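Local coordinates for protein afamin (Homo sapiens, PDB 6FAK) that carries hydrophobic molecules in body fluids, binds vitamin E and keeps lipidated Wnt proteins soluble and active, at residues V202-L206 and Y245-C249; K416-Q420 and L492-Y498. Numbering follows the deposited sequence.

Contact 1: residues V202-L206 and Y245-C249; sequences VCGAL and YDGCC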
ATOM      1  N   VAL A 202       2.837   5.733  -1.638  1.00 24.56           N
ATOM      2  CA  VAL A 202       2.950   7.104  -2.087  1.00 24.71           C
ATOM      3  C   VAL A 202       2.951   8.091  -0.889  1.00 24.57           C
ATOM      4  O   VAL A 202       3.772   9.038  -0.838  1.00 24.57           O
ATOM      5  CB  VAL A 202       1.837   7.448  -3.070  1.00 24.94           C
ATOM      6  CG1 VAL A 202       1.870   8.930  -3.451  1.00 25.40           C
ATOM      7  CG2 VAL A 202       1.988   6.614  -4.323  1.00 25.24           C
ATOM      8  N   CYS A 203       2.055   7.900   0.069  1.00 24.30           N
ATOM      9  CA  CYS A 203       2.014   8.796   1.239  1.00 24.76           C
ATOM     10  C   CYS A 203       3.306   8.754   2.070  1.00 25.14           C
ATOM     11  O   CYS A 203       3.775   9.789   2.502  1.00 25.22           O
ATOM     12  CB  CYS A 203       0.799   8.557   2.140  1.00 24.76           C
ATOM     13  SG  CYS A 203      -0.761   8.811   1.250  1.00 25.11           S
ATOM     14  N   GLY A 204       3.839   7.550   2.273  1.00 25.22           N
ATOM     15  CA  GLY A 204       5.105   7.362   2.977  1.00 25.75           C
ATOM     16  C   GLY A 204       6.210   8.105   2.284  1.00 25.70           C
ATOM     17  O   GLY A 204       7.001   8.773   2.912  1.00 26.88           O
ATOM     18  N   ALA A 205       6.257   8.004   0.979  1.00 25.83           N
ATOM     19  CA  ALA A 205       7.278   8.699   0.177  1.00 26.14           C
ATOM     20  C   ALA A 205       7.161  10.208   0.232  1.00 26.73           C
ATOM     21  O   ALA A 205       8.177  10.949   0.316  1.00 26.22           O
ATOM     22  CB  ALA A 205       7.224   8.221  -1.235  1.00 26.30           C
ATOM     23  N   LEU A 206       5.922  10.677   0.233  1.00 27.11           N
ATOM     24  CA  LEU A 206       5.660  12.079   0.351  1.00 29.21           C
ATOM     25  C   LEU A 206       6.208  12.648   1.660  1.00 29.36           C
ATOM     26  O   LEU A 206       6.832  13.657   1.643  1.00 28.16           O
ATOM     27  CB  LEU A 206       4.160  12.337   0.235  1.00 31.85           C
ATOM     28  CG  LEU A 206       3.625  13.720  -0.001  1.00 38.78           C
ATOM     29  CD1 LEU A 206       4.257  14.346  -1.243  1.00 37.47           C
ATOM     30  CD2 LEU A 206       2.110  13.628  -0.159  1.00 45.28           C
ATOM     31  N   TYR A 245      -3.161  13.875  -3.743  1.00 30.00           N
ATOM     32  CA  TYR A 245      -2.377  13.149  -2.725  1.00 30.12           C
ATOM     33  C   TYR A 245      -2.102  13.962  -1.448  1.00 29.43           C
ATOM     34  O   TYR A 245      -2.163  13.399  -0.392  1.00 28.43           O
ATOM     35  CB  TYR A 245      -1.057  12.584  -3.265  1.00 30.55           C
ATOM     36  CG  TYR A 245      -1.297  11.331  -3.973  1.00 31.48           C
ATOM     37  CD1 TYR A 245      -1.250  10.122  -3.300  1.00 31.43           C
ATOM     38  CD2 TYR A 245      -1.588  11.323  -5.305  1.00 32.86           C
ATOM     39  CE1 TYR A 245      -1.487   8.948  -3.960  1.00 32.71           C
ATOM     40  CE2 TYR A 245      -1.823  10.152  -5.966  1.00 33.80           C
ATOM     41  CZ  TYR A 245      -1.770   8.962  -5.273  1.00 34.05           C
ATOM     42  OH  TYR A 245      -2.062   7.796  -5.910  1.00 38.10           O
ATOM     43  N   ASP A 246      -1.835  15.263  -1.546  1.00 29.63           N
ATOM     44  CA  ASP A 246      -1.604  16.060  -0.352  1.00 31.35           C
ATOM     45  C   ASP A 246      -2.787  15.909   0.660  1.00 30.40           C
ATOM     46  O   ASP A 246      -2.552  15.687   1.864  1.00 30.84           O
ATOM     47  CB  ASP A 246      -1.330  17.556  -0.647  1.00 33.51           C
ATOM     48  CG  ASP A 246       0.074  17.809  -1.273  1.00 40.30           C
ATOM     49  OD1 ASP A 246       0.971  16.913  -1.264  1.00 41.24           O
ATOM     50  OD2 ASP A 246       0.242  18.921  -1.833  1.00 42.41           O
ATOM     51  N   GLY A 247      -4.021  16.040   0.182  1.00 29.20           N
ATOM     52  CA  GLY A 247      -5.201  15.993   1.066  1.00 28.84           C
ATOM     53  C   GLY A 247      -5.506  14.562   1.491  1.00 27.99           C
ATOM     54  O   GLY A 247      -5.876  14.303   2.637  1.00 27.77           O
ATOM     55  N   CYS A 248      -5.407  13.637   0.542  1.00 26.86           N
ATOM     56  CA  CYS A 248      -5.760  12.268   0.800  1.00 26.34           C
ATOM     57  C   CYS A 248      -4.757  11.682   1.813  1.00 25.34           C
ATOM     58  O   CYS A 248      -5.178  10.966   2.729  1.00 24.75           O
ATOM     59  CB  CYS A 248      -5.814  11.463  -0.494  1.00 26.58           C
ATOM     60  SG  CYS A 248      -7.163  11.861  -1.643  1.00 27.57           S
ATOM     61  N   CYS A 249      -3.462  11.999   1.659  1.00 24.86           N
ATOM     62  CA  CYS A 249      -2.425  11.512   2.589  1.00 24.77           C
ATOM     63  C   CYS A 249      -2.596  12.074   4.004  1.00 24.94           C
ATOM     64  O   CYS A 249      -2.322  11.370   4.996  1.00 24.46           O
ATOM     65  CB  CYS A 249      -1.029  11.731   2.040  1.00 24.94           C
ATOM     66  SG  CYS A 249      -0.643  10.709   0.576  1.00 25.09           S
TER
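Val202 opens the contact on helix 177-209. Val202 CG1 lies 3.3 Å from CD1 of Tyr245, a tight apolar contact. Tyr245 also meets the rings of Tyr218 and Phe153. Cys203 comes next and forms the covalent link. Cys203 SG is bonded to SG of Cys249 at 2.0 Å, with chi3 of -78°, a disulfide near the relaxed right-angle geometry. CA of Cys203 and CA of Cys249 are 5.4 Å apart, while the short helix axes stay 10.2 Å apart and cross at -102°. Leu206, one turn further on, sends CD2 to 4.1 Å from SG of Cys249 and 3.6 Å from OD1 of Asp246. Next to Cys249, Cys248 is paired with Cys256. Adjacent cysteines bonded to different partners give the double disulfide typical of the albumin family. Both segments belong to the region that forms the pocket for hydrophobic ligands. The join rests on one S-S bond with mainly apolar contacts around it, without hydrogen bonds between the segments; the disulfide sets where the two nearly perpendicular helices meet.

Contact 2: residues K416-Q420 and L492-Y498; sequences KIAPQ and LKADKTY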
ATOM      1  N   LYS A 416      16.011 -12.410   9.276  1.00 24.88           N
ATOM      2  CA  LYS A 416      17.441 -12.145   9.487  1.00 25.86           C
ATOM      3  C   LYS A 416      17.827 -10.656   9.460  1.00 25.19           C
ATOM      4  O   LYS A 416      18.674 -10.172  10.278  1.00 24.81           O
ATOM      5  CB  LYS A 416      18.298 -12.886   8.439  1.00 27.79           C
ATOM      6  CG  LYS A 416      18.367 -14.383   8.602  1.00 30.70           C
ATOM      7  CD  LYS A 416      19.257 -14.805   9.749  1.00 33.57           C
ATOM      8  CE  LYS A 416      19.589 -16.305   9.719  1.00 35.91           C
ATOM      9  NZ  LYS A 416      20.593 -16.781   8.712  1.00 37.62           N
ATOM     10  N   ILE A 417      17.285  -9.946   8.485  1.00 25.04           N
ATOM     11  CA  ILE A 417      17.655  -8.594   8.240  1.00 25.22           C
ATOM     12  C   ILE A 417      16.923  -7.603   9.154  1.00 24.28           C
ATOM     13  O   ILE A 417      17.453  -6.540   9.423  1.00 24.32           O
ATOM     14  CB  ILE A 417      17.554  -8.143   6.729  1.00 26.60           C
ATOM     15  CG1 ILE A 417      16.137  -8.029   6.278  1.00 28.01           C
ATOM     16  CG2 ILE A 417      18.372  -9.040   5.784  1.00 27.06           C
ATOM     17  CD1 ILE A 417      16.006  -7.337   4.950  1.00 30.69           C
ATOM     18  N   ALA A 418      15.701  -7.935   9.560  1.00 23.59           N
ATOM     19  CA  ALA A 418      14.813  -7.053  10.365  1.00 23.22           C
ATOM     20  C   ALA A 418      14.155  -7.811  11.523  1.00 22.84           C
ATOM     21  O   ALA A 418      12.935  -7.833  11.627  1.00 22.70           O
ATOM     22  CB  ALA A 418      13.750  -6.388   9.472  1.00 23.12           C
ATOM     23  N   PRO A 419      14.975  -8.477  12.349  1.00 22.79           N
ATOM     24  CA  PRO A 419      14.432  -9.345  13.402  1.00 22.83           C
ATOM     25  C   PRO A 419      13.700  -8.571  14.501  1.00 23.03           C
ATOM     26  O   PRO A 419      12.946  -9.210  15.238  1.00 23.10           O
ATOM     27  CB  PRO A 419      15.664 -10.064  13.957  1.00 23.00           C
ATOM     28  CG  PRO A 419      16.778  -9.088  13.719  1.00 23.10           C
ATOM     29  CD  PRO A 419      16.449  -8.484  12.386  1.00 22.96           C
ATOM     30  N   GLN A 420      13.865  -7.237  14.566  1.00 23.10           N
ATOM     31  CA  GLN A 420      13.222  -6.423  15.550  1.00 23.31           C
ATOM     32  C   GLN A 420      11.725  -6.226  15.256  1.00 23.33           C
ATOM     33  O   GLN A 420      10.958  -5.849  16.163  1.00 23.51           O
ATOM     34  CB  GLN A 420      13.902  -5.038  15.656  1.00 23.52           C
ATOM     35  CG  GLN A 420      15.375  -5.068  16.124  1.00 23.67           C
ATOM     36  CD  GLN A 420      16.368  -5.382  15.025  1.00 23.59           C
ATOM     37  OE1 GLN A 420      16.031  -5.406  13.810  1.00 23.43           O
ATOM     38  NE2 GLN A 420      17.617  -5.511  15.407  1.00 23.75           N
ATOM     39  N   LEU A 492      21.398  -6.057   2.040  1.00 30.91           N
ATOM     40  CA  LEU A 492      21.568  -6.117   3.488  1.00 30.91           C
ATOM     41  C   LEU A 492      21.970  -7.503   3.952  1.00 31.16           C
ATOM     42  O   LEU A 492      21.538  -8.473   3.417  1.00 30.30           O
ATOM     43  CB  LEU A 492      20.285  -5.702   4.214  1.00 29.96           C
ATOM     44  CG  LEU A 492      19.830  -4.255   4.021  1.00 30.10           C
ATOM     45  CD1 LEU A 492      18.643  -3.915   4.918  1.00 29.49           C
ATOM     46  CD2 LEU A 492      20.962  -3.259   4.241  1.00 31.37           C
ATOM     47  N   LYS A 493      22.763  -7.551   5.011  1.00 32.88           N
ATOM     48  CA  LYS A 493      23.137  -8.791   5.649  1.00 33.44           C
ATOM     49  C   LYS A 493      22.351  -8.884   6.957  1.00 31.00           C
ATOM     50  O   LYS A 493      21.737  -7.919   7.372  1.00 29.89           O
ATOM     51  CB  LYS A 493      24.641  -8.761   5.893  1.00 38.60           C
ATOM     52  CG  LYS A 493      25.421  -8.755   4.574  1.00 44.00           C
ATOM     53  CD  LYS A 493      26.877  -8.400   4.805  1.00 54.36           C
ATOM     54  CE  LYS A 493      27.739  -8.683   3.573  1.00 61.09           C
ATOM     55  NZ  LYS A 493      29.181  -8.836   3.934  1.00 67.70           N
ATOM     56  N   ALA A 494      22.369 -10.056   7.578  1.00 29.56           N
ATOM     57  CA  ALA A 494      21.678 -10.276   8.843  1.00 28.97           C
ATOM     58  C   ALA A 494      22.114  -9.237   9.897  1.00 28.96           C
ATOM     59  O   ALA A 494      23.265  -8.775   9.899  1.00 28.05           O
ATOM     60  CB  ALA A 494      21.915 -11.721   9.318  1.00 29.57           C
ATOM     61  N   ASP A 495      21.197  -8.826  10.773  1.00 28.82           N
ATOM     62  CA  ASP A 495      21.608  -7.985  11.878  1.00 30.01           C
ATOM     63  C   ASP A 495      22.255  -8.817  12.995  1.00 30.92           C
ATOM     64  O   ASP A 495      21.563  -9.349  13.871  1.00 30.44           O
ATOM     65  CB  ASP A 495      20.443  -7.180  12.460  1.00 30.31           C
ATOM     66  CG  ASP A 495      20.887  -6.226  13.534  1.00 30.70           C
ATOM     67  OD1 ASP A 495      22.044  -6.352  14.061  1.00 31.46           O
ATOM     68  OD2 ASP A 495      20.086  -5.336  13.887  1.00 30.83           O
ATOM     69  N   LYS A 496      23.570  -8.869  13.031  1.00 32.61           N
ATOM     70  CA  LYS A 496      24.211  -9.777  14.009  1.00 36.14           C
ATOM     71  C   LYS A 496      24.258  -9.277  15.456  1.00 32.46           C
ATOM     72  O   LYS A 496      24.673 -10.011  16.326  1.00 32.59           O
ATOM     73  CB  LYS A 496      25.598 -10.204  13.573  1.00 41.89           C
ATOM     74  CG  LYS A 496      25.581 -11.248  12.467  1.00 51.01           C
ATOM     75  CD  LYS A 496      26.019 -10.607  11.175  1.00 61.54           C
ATOM     76  CE  LYS A 496      25.824 -11.503   9.965  1.00 64.13           C
ATOM     77  NZ  LYS A 496      25.622 -10.601   8.794  1.00 60.68           N
ATOM     78  N   THR A 497      23.774  -8.078  15.709  1.00 29.71           N
ATOM     79  CA  THR A 497      23.663  -7.568  17.083  1.00 29.06           C
ATOM     80  C   THR A 497      22.387  -8.059  17.799  1.00 27.94           C
ATOM     81  O   THR A 497      22.239  -7.877  19.005  1.00 28.10           O
ATOM     82  CB  THR A 497      23.671  -6.027  17.095  1.00 28.79           C
ATOM     83  OG1 THR A 497      22.445  -5.486  16.550  1.00 28.21           O
ATOM     84  CG2 THR A 497      24.866  -5.460  16.276  1.00 29.37           C
ATOM     85  N   TYR A 498      21.449  -8.636  17.046  1.00 27.08           N
ATOM     86  CA  TYR A 498      20.179  -8.999  17.593  1.00 26.39           C
ATOM     87  C   TYR A 498      20.296 -10.139  18.610  1.00 26.33           C
ATOM     88  O   TYR A 498      20.953 -11.117  18.365  1.00 26.05           O
ATOM     89  CB  TYR A 498      19.213  -9.391  16.457  1.00 25.85           C
ATOM     90  CG  TYR A 498      17.890  -9.937  16.921  1.00 25.59           C
ATOM     91  CD1 TYR A 498      16.868  -9.100  17.394  1.00 25.61           C
ATOM     92  CD2 TYR A 498      17.623 -11.290  16.843  1.00 25.62           C
ATOM     93  CE1 TYR A 498      15.637  -9.645  17.795  1.00 25.48           C
ATOM     94  CE2 TYR A 498      16.408 -11.810  17.259  1.00 25.47           C
ATOM     95  CZ  TYR A 498      15.435 -10.978  17.720  1.00 25.35           C
ATOM     96  OH  TYR A 498      14.219 -11.524  18.060  1.00 25.40           O
TER
HETATM   97  O   HOH W   1      19.992  -5.806   8.793  1.00 33.81           O
HETATM   98  O   HOH W   2      12.269  -9.631  18.187  1.00 37.66           O
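Pro419 sets CB over the face of the Tyr498 ring, 3.5 Å from its centroid and only 4° off its normal, a CH-pi contact. The setting is the third albumin domain, where the loop 492-498, ending in a type I beta turn from Asp495 to Tyr498, packs on the C-terminal end of helix 376-417 and the residues just after it. Asp495 N donates to Lys416 O at 2.9 Å, and CA of Ala494 adds a CA-H...O contact to Lys416 O at 3.3 Å. The helix end is thus hydrogen-bonded to the loop backbone. Ile417 CG2 packs on Leu492 CB at 4.2 Å. The carboxylate of Asp495 serves both sides. Asp495 OD1 accepts from Thr497 N in an Asx turn, and Asp495 OD2 accepts from Gln420 NE2 at 2.9 Å. Beyond the segments, Lys416 NZ forms a salt bridge with Asp542, and Gln420 OE1 accepts a hydrogen bond from Asn471. One water donates to Ile417 O and Lys493 O; another lies 3.1 Å from Pro419 O and 2.7 Å from Tyr498 OH.

In the fold
From the N terminus, helix 177-209 leads from the first albumin repeat into the second and carries the first half of contact 1. That contact closes a mostly helical loop of 38 residues when helix 231-250 returns, tying this incoming helix to one of the second repeat. The chain then runs on to the long helix 376-417, which leads into the third repeat. Contact 2 opens at its end and closes a loop of 71 residues, again mostly helical. It ties that helix end to the loop between helix 485-490 and strand 503-504. The two loops follow in series and neither nest nor cross. The centres of contact 1 and contact 2 are about 30 Å apart, and the nearest atoms of contact 1 and contact 2 about 17 Å apart.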